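Soluble epoxide hydrolase (Bacillus megaterium, PDB 4INZ) is an enzyme of the alpha/beta hydrolase superfamily, built as a single chain around a mixed, mostly parallel beta sheet. Local coordinates at residues N24-N29 and V93-Q98; A136-H141 and N254-F259; R150-Q155 and M260-D265. The protein carries 1 engineered substitution. One frame throughout, in Å; residues are numbered along the deposited sequence.

From the N terminus, contact 1 closes first: the hairpin at 24-29, on the outer edge of the sheet, meets helix 89-102 at 93-98, with no overlap in sequence with the others. Contact 2 then opens at 136-141, which begins on the last residues of strand 131-137, and contact 3 opens at 150-155. The chain runs through a long helical excursion before 254-259 closes contact 2 and 260-265 closes contact 3, so these two cross rather than nest. Their centres are about 10 Å apart, and Gln155 touches Thr258 and Phe259. Together they tie the loop after strand 248-253 to the end of strand 131-137 and to the first helices after it, across the chain's centre from contact 1.

Contact 1. Residues N24-N29 and V93-Q98; sequences NVNGVN and VEDIRQ
A two-residue beta hairpin joins strands 20-25 and 28-36 at the outer edge of the sheet, and its tip packs against helix 89-102. The turn from Val25 to Val28 is type I', closed by two backbone bonds between these residues, and Asn26 and Gly27 at its corners both have positive phi. Across the hairpin's two strands, next to the turn, Asn24 ND2 donates to Asn29 OD1 at 2.8 Å, from above the carbonyl plane.

Asn26 carries the polar part of the contact. Its backbone N gives a bent bond to Gln98 OE1 (2.8 Å, N-H...O 141°), approaching well above the plane of that amide. Its CG lies anti to the backbone N (chi1 -161°), which brings ND2 to Asp95 OD1 at 3.0 Å. The bond lies near the plane of the Asn26 amide but meets the carboxylate from above, the two planes being 78° apart. Arg73 forms a salt bridge with the other oxygen of Asp95, so this buried carboxylate is held from two directions and probably stays ionised. The aliphatic part of Glu94 lies against the same amide, with Glu94 CG 3.5 Å from Asn26 ND2.

Val25 adds apolar packing: its side chain slides past that of Gln98 in the opposite direction, with Val25 CB 3.6 Å from Gln98 CB. The Gln98 amide is fixed at its other end too, since Gln98 NE2 donates to Glu94 OE2 at 2.9 Å, on the anti lone pair. Arg97 grips the same carboxylate side-on, with Arg97 NE to Glu94 OE1 and Arg97 NH2 to Glu94 OE2 both 3.0 Å. Helix residues one turn apart thus orient the acceptor of Asn26 N. An Asn-Gly pair at the corners is typical of a type I' turn in a tight beta hairpin.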
loop_
_atom_site.group_PDB
_atom_site.type_symbol
_atom_site.label_atom_id
_atom_site.label_comp_id
_atom_site.label_asym_id
_atom_site.label_seq_id
_atom_site.Cartn_x
_atom_site.Cartn_y
_atom_site.Cartn_z
ATOM N N ASN A 24 -2.094 9.473 17.895
ATOM C CA ASN A 24 -1.759 8.339 18.737
ATOM C C ASN A 24 -2.811 7.253 18.598
ATOM O O ASN A 24 -3.981 7.459 18.927
ATOM C CB ASN A 24 -1.629 8.773 20.204
ATOM C CG ASN A 24 -1.207 7.634 21.116
ATOM O OD1 ASN A 24 -2.033 7.038 21.807
ATOM N ND2 ASN A 24 0.087 7.327 21.124
ATOM N N VAL A 25 -2.392 6.099 18.095
ATOM C CA VAL A 25 -3.299 4.980 17.910
ATOM C C VAL A 25 -2.606 3.678 18.268
ATOM O O VAL A 25 -1.421 3.493 17.986
ATOM C CB VAL A 25 -3.799 4.873 16.446
ATOM C CG1 VAL A 25 -4.500 6.153 16.014
ATOM C CG2 VAL A 25 -2.651 4.541 15.508
ATOM N N ASN A 26 -3.349 2.781 18.905
ATOM C CA ASN A 26 -2.905 1.405 19.049
ATOM C C ASN A 26 -1.494 1.293 19.624
ATOM O O ASN A 26 -0.714 0.425 19.222
ATOM C CB ASN A 26 -2.981 0.711 17.687
ATOM C CG ASN A 26 -2.975 -0.797 17.798
ATOM O OD1 ASN A 26 -3.228 -1.356 18.870
ATOM N ND2 ASN A 26 -2.692 -1.468 16.688
ATOM N N GLY A 27 -1.167 2.184 20.555
ATOM C CA GLY A 27 0.090 2.111 21.280
ATOM C C GLY A 27 1.283 2.748 20.588
ATOM O O GLY A 27 2.411 2.649 21.077
ATOM N N VAL A 28 1.042 3.401 19.455
ATOM C CA VAL A 28 2.115 4.046 18.704
ATOM C C VAL A 28 1.704 5.435 18.227
ATOM O O VAL A 28 0.513 5.733 18.120
ATOM C CB VAL A 28 2.531 3.198 17.478
ATOM C CG1 VAL A 28 2.907 1.788 17.912
ATOM C CG2 VAL A 28 1.412 3.157 16.443
ATOM N N ASN A 29 2.693 6.285 17.955
ATOM C CA ASN A 29 2.446 7.584 17.347
ATOM C C ASN A 29 2.698 7.481 15.854
ATOM O O ASN A 29 3.826 7.210 15.433
ATOM C CB ASN A 29 3.375 8.654 17.931
ATOM C CG ASN A 29 3.053 8.996 19.371
ATOM O OD1 ASN A 29 1.891 9.009 19.779
ATOM N ND2 ASN A 29 4.089 9.282 20.153
ATOM N N VAL A 93 -4.048 -3.643 10.922
ATOM C CA VAL A 93 -5.467 -3.409 10.673
ATOM C C VAL A 93 -6.088 -2.534 11.762
ATOM O O VAL A 93 -6.910 -1.662 11.476
ATOM C CB VAL A 93 -6.254 -4.742 10.535
ATOM C CG1 VAL A 93 -7.763 -4.506 10.648
ATOM C CG2 VAL A 93 -5.917 -5.433 9.217
ATOM N N GLU A 94 -5.684 -2.759 13.010
ATOM C CA GLU A 94 -6.180 -1.948 14.120
ATOM C C GLU A 94 -5.663 -0.512 14.026
ATOM O O GLU A 94 -6.371 0.434 14.381
ATOM C CB GLU A 94 -5.818 -2.575 15.470
ATOM C CG GLU A 94 -6.208 -1.724 16.674
ATOM C CD GLU A 94 -7.709 -1.718 16.961
ATOM O OE1 GLU A 94 -8.481 -2.350 16.211
ATOM O OE2 GLU A 94 -8.115 -1.075 17.954
ATOM N N ASP A 95 -4.433 -0.344 13.543
ATOM C CA ASP A 95 -3.914 0.997 13.296
ATOM C C ASP A 95 -4.908 1.755 12.435
ATOM O O ASP A 95 -5.277 2.887 12.744
ATOM C CB ASP A 95 -2.565 0.962 12.564
ATOM C CG ASP A 95 -1.399 0.662 13.484
ATOM O OD1 ASP A 95 -1.604 0.583 14.716
ATOM O OD2 ASP A 95 -0.269 0.517 12.966
ATOM N N ILE A 96 -5.334 1.122 11.344
ATOM C CA ILE A 96 -6.186 1.790 10.376
ATOM C C ILE A 96 -7.541 2.110 10.987
ATOM O O ILE A 96 -8.080 3.194 10.780
ATOM C CB ILE A 96 -6.359 0.956 9.088
ATOM C CG1 ILE A 96 -4.988 0.625 8.487
ATOM C CG2 ILE A 96 -7.223 1.706 8.075
ATOM C CD1 ILE A 96 -4.089 1.841 8.257
ATOM N N ARG A 97 -8.081 1.174 11.758
ATOM C CA ARG A 97 -9.363 1.403 12.409
ATOM C C ARG A 97 -9.309 2.624 13.324
ATOM O O ARG A 97 -10.203 3.471 13.293
ATOM C CB ARG A 97 -9.795 0.176 13.208
ATOM C CG ARG A 97 -11.270 0.160 13.541
ATOM C CD ARG A 97 -11.589 -0.910 14.581
ATOM N NE ARG A 97 -10.922 -0.651 15.854
ATOM C CZ ARG A 97 -11.366 0.209 16.766
ATOM N NH1 ARG A 97 -12.481 0.896 16.547
ATOM N NH2 ARG A 97 -10.697 0.387 17.895
ATOM N N GLN A 98 -8.258 2.711 14.136
ATOM C CA GLN A 98 -8.137 3.796 15.108
ATOM C C GLN A 98 -7.804 5.133 14.443
ATOM O O GLN A 98 -8.184 6.188 14.939
ATOM C CB GLN A 98 -7.102 3.462 16.191
ATOM C CG GLN A 98 -7.475 2.295 17.094
ATOM C CD GLN A 98 -6.656 2.268 18.380
ATOM O OE1 GLN A 98 -6.104 3.284 18.799
ATOM N NE2 GLN A 98 -6.567 1.100 19.003
#

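Contact 2. Residues A136-H141 and N254-F259; sequences AFNGPH and NQDPTF
Aromatic packing gives the larger part of this buried contact. The Phe259 ring lies under the peptide that follows strand 131-137. Gly139 CA sits 3.8 Å from the ring centroid and only 9° off its normal, a CH-pi contact centred on one face. Phe259 CG is anti to its own carbonyl carbon, which swings the ring toward that peptide. Gly139 has a positive phi, and a CB built there would be crowded by Pro140 CD. That proline continues the apolar contact, crossing the ring obliquely with Pro140 CD 3.8 Å from Phe259 CE1. Trp252, on strand 248-253, also touches Phe259.

The polar part is a tip-to-tip meeting of Asn138 and Asp256. Their planes are 51° apart, and the carboxylate points to the amide because Asp256 CG is anti to the backbone N (chi1 -171°). Asp256 is also gripped within its own loop: Asp256 OD1 accepts from Thr258 N at 2.9 Å, forming an Asx turn that limits the rotation of the carboxylate. The other oxygen, OD2, is hydrogen-bonded to His284 ND1, and it lies at the edge of the Phe259 ring, in its plane.

An acid in the loop after strand 248-253, bonded to a histidine that follows strand 274-279, matches the acid-histidine pair of an alpha/beta hydrolase catalytic triad. If Asp256 has that role, its charge would favour a proton on the bonded imidazole nitrogen. The chemistry implies a buried carboxylate whose oxygens are both engaged, restrained at the edge of the Phe259 ring.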
loop_
_atom_site.group_PDB
_atom_site.type_symbol
_atom_site.label_atom_id
_atom_site.label_comp_id
_atom_site.label_asym_id
_atom_site.label_seq_id
_atom_site.Cartn_x
_atom_site.Cartn_y
_atom_site.Cartn_z
ATOM N N ALA A 136 -7.902 0.702 -5.136
ATOM C CA ALA A 136 -6.704 -0.106 -4.945
ATOM C C ALA A 136 -5.783 -0.037 -6.155
ATOM O O ALA A 136 -6.219 -0.265 -7.284
ATOM C CB ALA A 136 -7.090 -1.546 -4.672
ATOM N N PHE A 137 -4.510 0.269 -5.901
ATOM C CA PHE A 137 -3.464 0.230 -6.925
ATOM C C PHE A 137 -2.710 -1.101 -6.845
ATOM O O PHE A 137 -3.090 -1.987 -6.081
ATOM C CB PHE A 137 -2.496 1.420 -6.750
ATOM C CG PHE A 137 -3.135 2.754 -7.010
ATOM C CD1 PHE A 137 -2.967 3.392 -8.238
ATOM C CD2 PHE A 137 -3.915 3.373 -6.034
ATOM C CE1 PHE A 137 -3.568 4.629 -8.488
ATOM C CE2 PHE A 137 -4.527 4.601 -6.281
ATOM C CZ PHE A 137 -4.351 5.234 -7.504
ATOM N N ASN A 138 -1.646 -1.246 -7.632
ATOM C CA ASN A 138 -0.871 -2.490 -7.644
ATOM C C ASN A 138 -0.596 -3.024 -6.244
ATOM O O ASN A 138 -0.069 -2.308 -5.403
ATOM C CB ASN A 138 0.456 -2.286 -8.378
ATOM C CG ASN A 138 0.264 -2.045 -9.846
ATOM O OD1 ASN A 138 0.744 -2.815 -10.686
ATOM N ND2 ASN A 138 -0.469 -0.992 -10.173
ATOM N N GLY A 139 -0.940 -4.286 -6.011
ATOM C CA GLY A 139 -0.772 -4.910 -4.708
ATOM C C GLY A 139 -1.675 -6.125 -4.638
ATOM O O GLY A 139 -2.456 -6.365 -5.551
ATOM N N PRO A 140 -1.583 -6.896 -3.550
ATOM C CA PRO A 140 -2.284 -8.185 -3.530
ATOM C C PRO A 140 -3.739 -8.117 -3.052
ATOM O O PRO A 140 -4.015 -7.618 -1.958
ATOM C CB PRO A 140 -1.446 -9.008 -2.551
ATOM C CG PRO A 140 -0.942 -7.971 -1.560
ATOM C CD PRO A 140 -0.704 -6.713 -2.382
ATOM N N HIS A 141 -4.658 -8.623 -3.874
ATOM C CA HIS A 141 -6.001 -8.926 -3.395
ATOM C C HIS A 141 -5.887 -10.189 -2.547
ATOM O O HIS A 141 -5.195 -11.125 -2.932
ATOM C CB HIS A 141 -6.964 -9.166 -4.565
ATOM C CG HIS A 141 -8.340 -9.569 -4.132
ATOM N ND1 HIS A 141 -8.739 -10.886 -4.042
ATOM C CD2 HIS A 141 -9.406 -8.826 -3.749
ATOM C CE1 HIS A 141 -9.993 -10.937 -3.628
ATOM N NE2 HIS A 141 -10.420 -9.700 -3.439
ATOM N N ASN A 254 0.357 -1.999 -15.784
ATOM C CA ASN A 254 0.624 -3.301 -16.394
ATOM C C ASN A 254 2.082 -3.758 -16.353
ATOM O O ASN A 254 2.354 -4.962 -16.400
ATOM C CB ASN A 254 0.115 -3.343 -17.841
ATOM C CG ASN A 254 -1.385 -3.484 -17.922
ATOM O OD1 ASN A 254 -2.034 -3.828 -16.936
ATOM N ND2 ASN A 254 -1.948 -3.231 -19.107
ATOM N N GLN A 255 3.015 -2.811 -16.290
ATOM C CA GLN A 255 4.437 -3.150 -16.401
ATOM C C GLN A 255 5.071 -3.534 -15.064
ATOM O O GLN A 255 6.272 -3.816 -14.992
ATOM C CB GLN A 255 5.219 -2.001 -17.042
ATOM C CG GLN A 255 4.712 -1.593 -18.408
ATOM C CD GLN A 255 5.284 -0.258 -18.850
ATOM O OE1 GLN A 255 5.650 0.580 -18.020
ATOM N NE2 GLN A 255 5.365 -0.052 -20.159
ATOM N N ASP A 256 4.260 -3.552 -14.009
ATOM C CA ASP A 256 4.736 -3.895 -12.672
ATOM C C ASP A 256 5.465 -5.239 -12.654
ATOM O O ASP A 256 4.874 -6.263 -12.970
ATOM C CB ASP A 256 3.543 -3.963 -11.728
ATOM C CG ASP A 256 3.947 -4.087 -10.277
ATOM O OD1 ASP A 256 5.154 -4.220 -9.975
ATOM O OD2 ASP A 256 3.038 -4.065 -9.433
ATOM N N PRO A 257 6.747 -5.244 -12.260
ATOM C CA PRO A 257 7.500 -6.505 -12.205
ATOM C C PRO A 257 7.208 -7.338 -10.955
ATOM O O PRO A 257 7.623 -8.495 -10.889
ATOM C CB PRO A 257 8.954 -6.032 -12.173
ATOM C CG PRO A 257 8.888 -4.705 -11.486
ATOM C CD PRO A 257 7.595 -4.077 -11.954
ATOM N N THR A 258 6.496 -6.771 -9.988
ATOM C CA THR A 258 6.252 -7.438 -8.710
ATOM C C THR A 258 4.891 -8.128 -8.637
ATOM O O THR A 258 4.730 -9.140 -7.961
ATOM C CB THR A 258 6.354 -6.433 -7.552
ATOM O OG1 THR A 258 7.655 -5.832 -7.557
ATOM C CG2 THR A 258 6.127 -7.129 -6.226
ATOM N N PHE A 259 3.904 -7.561 -9.316
ATOM C CA PHE A 259 2.567 -8.159 -9.348
ATOM C C PHE A 259 2.113 -8.359 -10.791
ATOM O O PHE A 259 2.004 -7.404 -11.558
ATOM C CB PHE A 259 1.558 -7.310 -8.562
ATOM C CG PHE A 259 1.866 -7.216 -7.097
ATOM C CD1 PHE A 259 1.446 -8.204 -6.218
ATOM C CD2 PHE A 259 2.592 -6.148 -6.596
ATOM C CE1 PHE A 259 1.744 -8.123 -4.866
ATOM C CE2 PHE A 259 2.888 -6.063 -5.245
ATOM C CZ PHE A 259 2.467 -7.056 -4.378
#

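Contact 3. Residues R150-Q155 and M260-D265. With EDO (1,2-ethanediol), chain C.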
loop_
_atom_site.group_PDB
_atom_site.type_symbol
_atom_site.label_atom_id
_atom_site.label_comp_id
_atom_site.label_asym_id
_atom_site.label_seq_id
_atom_site.Cartn_x
_atom_site.Cartn_y
_atom_site.Cartn_z
ATOM N N ARG A 150 0.173 -19.839 -5.961
ATOM C CA ARG A 150 0.070 -21.294 -6.066
ATOM C C ARG A 150 0.369 -21.818 -7.470
ATOM O O ARG A 150 0.970 -22.883 -7.623
ATOM C CB ARG A 150 -1.322 -21.783 -5.638
ATOM C CG ARG A 150 -1.516 -21.913 -4.135
ATOM C CD ARG A 150 -2.790 -22.681 -3.794
ATOM N NE ARG A 150 -4.003 -21.949 -4.161
ATOM C CZ ARG A 150 -4.612 -21.074 -3.365
ATOM N NH1 ARG A 150 -4.115 -20.815 -2.163
ATOM N NH2 ARG A 150 -5.711 -20.451 -3.769
ATOM N N THR A 151 -0.046 -21.080 -8.494
ATOM C CA THR A 151 -0.069 -21.654 -9.841
ATOM C C THR A 151 0.693 -20.865 -10.895
ATOM O O THR A 151 1.077 -21.413 -11.930
ATOM C CB THR A 151 -1.517 -21.831 -10.336
ATOM O OG1 THR A 151 -2.182 -20.562 -10.320
ATOM C CG2 THR A 151 -2.269 -22.800 -9.441
ATOM N N ASN A 152 0.899 -19.580 -10.645
ATOM C CA ASN A 152 1.472 -18.699 -11.653
ATOM C C ASN A 152 2.988 -18.644 -11.530
ATOM O O ASN A 152 3.515 -18.034 -10.605
ATOM C CB ASN A 152 0.865 -17.302 -11.516
ATOM C CG ASN A 152 1.270 -16.365 -12.642
ATOM O OD1 ASN A 152 2.346 -16.500 -13.229
ATOM N ND2 ASN A 152 0.406 -15.392 -12.937
ATOM N N LYS A 153 3.687 -19.293 -12.458
ATOM C CA LYS A 153 5.147 -19.331 -12.411
ATOM C C LYS A 153 5.774 -17.940 -12.455
ATOM O O LYS A 153 6.782 -17.684 -11.787
ATOM C CB LYS A 153 5.708 -20.209 -13.532
ATOM C CG LYS A 153 5.440 -21.690 -13.329
ATOM C CD LYS A 153 5.631 -22.063 -11.867
ATOM C CE LYS A 153 5.862 -23.552 -11.677
ATOM N NZ LYS A 153 6.053 -23.873 -10.234
ATOM N N ASN A 154 5.178 -17.047 -13.241
ATOM C CA ASN A 154 5.675 -15.682 -13.339
ATOM C C ASN A 154 5.539 -14.943 -12.008
ATOM O O ASN A 154 6.420 -14.177 -11.625
ATOM C CB ASN A 154 4.966 -14.914 -14.463
ATOM C CG ASN A 154 5.395 -15.369 -15.854
ATOM O OD1 ASN A 154 6.515 -15.849 -16.054
ATOM N ND2 ASN A 154 4.505 -15.205 -16.826
ATOM N N GLN A 155 4.441 -15.180 -11.296
ATOM C CA GLN A 155 4.231 -14.523 -10.010
ATOM C C GLN A 155 5.164 -15.099 -8.955
ATOM O O GLN A 155 5.645 -14.386 -8.070
ATOM C CB GLN A 155 2.786 -14.658 -9.537
ATOM C CG GLN A 155 2.528 -13.896 -8.247
ATOM C CD GLN A 155 2.824 -12.411 -8.387
ATOM O OE1 GLN A 155 3.728 -11.867 -7.730
ATOM N NE2 GLN A 155 2.067 -11.747 -9.245
ATOM N N MET A 260 1.864 -9.615 -11.148
ATOM C CA MET A 260 1.510 -9.989 -12.514
ATOM C C MET A 260 0.074 -9.614 -12.831
ATOM O O MET A 260 -0.753 -9.499 -11.934
ATOM C CB MET A 260 1.728 -11.492 -12.719
ATOM C CG MET A 260 3.172 -11.944 -12.536
ATOM S SD MET A 260 4.314 -11.212 -13.738
ATOM C CE MET A 260 4.960 -9.808 -12.824
ATOM N N PRO A 261 -0.233 -9.413 -14.120
ATOM C CA PRO A 261 -1.583 -8.997 -14.509
ATOM C C PRO A 261 -2.663 -9.994 -14.091
ATOM O O PRO A 261 -3.803 -9.580 -13.870
ATOM C CB PRO A 261 -1.500 -8.930 -16.042
ATOM C CG PRO A 261 -0.064 -8.705 -16.333
ATOM C CD PRO A 261 0.688 -9.450 -15.270
ATOM N N GLU A 262 -2.319 -11.278 -13.988
ATOM C CA GLU A 262 -3.316 -12.309 -13.677
ATOM C C GLU A 262 -3.935 -12.156 -12.285
ATOM O O GLU A 262 -4.940 -12.796 -11.976
ATOM C CB GLU A 262 -2.735 -13.716 -13.847
ATOM C CG GLU A 262 -2.452 -14.108 -15.291
ATOM C CD GLU A 262 -1.158 -13.518 -15.817
ATOM O OE1 GLU A 262 -0.342 -13.038 -15.001
ATOM O OE2 GLU A 262 -0.957 -13.527 -17.049
ATOM N N ASN A 263 -3.337 -11.312 -11.446
ATOM C CA ASN A 263 -3.919 -11.025 -10.141
ATOM C C ASN A 263 -5.328 -10.469 -10.285
ATOM O O ASN A 263 -6.130 -10.540 -9.359
ATOM C CB ASN A 263 -3.037 -10.046 -9.357
ATOM C CG ASN A 263 -1.837 -10.723 -8.745
ATOM O OD1 ASN A 263 -1.940 -11.330 -7.684
ATOM N ND2 ASN A 263 -0.695 -10.639 -9.416
ATOM N N LEU A 264 -5.626 -9.925 -11.463
ATOM C CA LEU A 264 -6.915 -9.289 -11.698
ATOM C C LEU A 264 -7.940 -10.232 -12.315
ATOM O O LEU A 264 -9.128 -9.910 -12.364
ATOM C CB LEU A 264 -6.742 -8.072 -12.601
ATOM C CG LEU A 264 -5.827 -7.015 -11.981
ATOM C CD1 LEU A 264 -5.815 -5.781 -12.853
ATOM C CD2 LEU A 264 -6.316 -6.686 -10.582
ATOM N N ASP A 265 -7.479 -11.386 -12.787
ATOM C CA ASP A 265 -8.373 -12.371 -13.388
ATOM C C ASP A 265 -9.447 -12.823 -12.401
ATOM O O ASP A 265 -9.137 -13.290 -11.299
ATOM C CB ASP A 265 -7.592 -13.593 -13.881
ATOM C CG ASP A 265 -6.648 -13.271 -15.030
ATOM O OD1 ASP A 265 -6.775 -12.184 -15.630
ATOM O OD2 ASP A 265 -5.783 -14.120 -15.338
HETATM C C1 EDO C . -6.384 -22.659 -6.149
HETATM O O1 EDO C . -5.160 -22.466 -6.869
HETATM C C2 EDO C . -7.222 -21.385 -6.197
HETATM O O2 EDO C . -8.266 -21.534 -7.167
HETATM O O HOH W 1 2.253 -13.514 -15.612
#
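The guanidinium of Arg150 has the O1 atom of a bound 1,2-ethanediol at its edge, in plane: Arg150 NE donates to EDO O1 at 3.0 Å in an almost straight bond (179°). Across the contact, the Asn152 amide and the Glu262 carboxylate are turned 73° apart. Asn152 ND2 reaches Glu262 OE1 at 3.2 Å, staying in its own amide plane but arriving above the carboxylate plane; Glu148 takes the stronger bond from this ND2. The same oxygen of Glu262 accepts from a water, 2.7 Å from OE1, which in turn accepts from Asn154 ND2.

The other end of the Asn152 amide caps helix 153-158: Asn152 OD1 accepts from Gln155 N at 3.1 Å and, weakly, from Asn154 N. Met260 bends at chi2 and chi3 and lies along this helix start, its SD 3.8 Å from Asn154 CB. Asn263 ND2 donates to Met260 O at 2.8 Å, on a lone pair, and Asn263 N adds a second bond to that carbonyl. The 3-10 segment 261-264, in the loop between strands 248-253 and 274-279, packs on the junction of helices 142-151 and 153-158, with Asn152 as N-cap of the second.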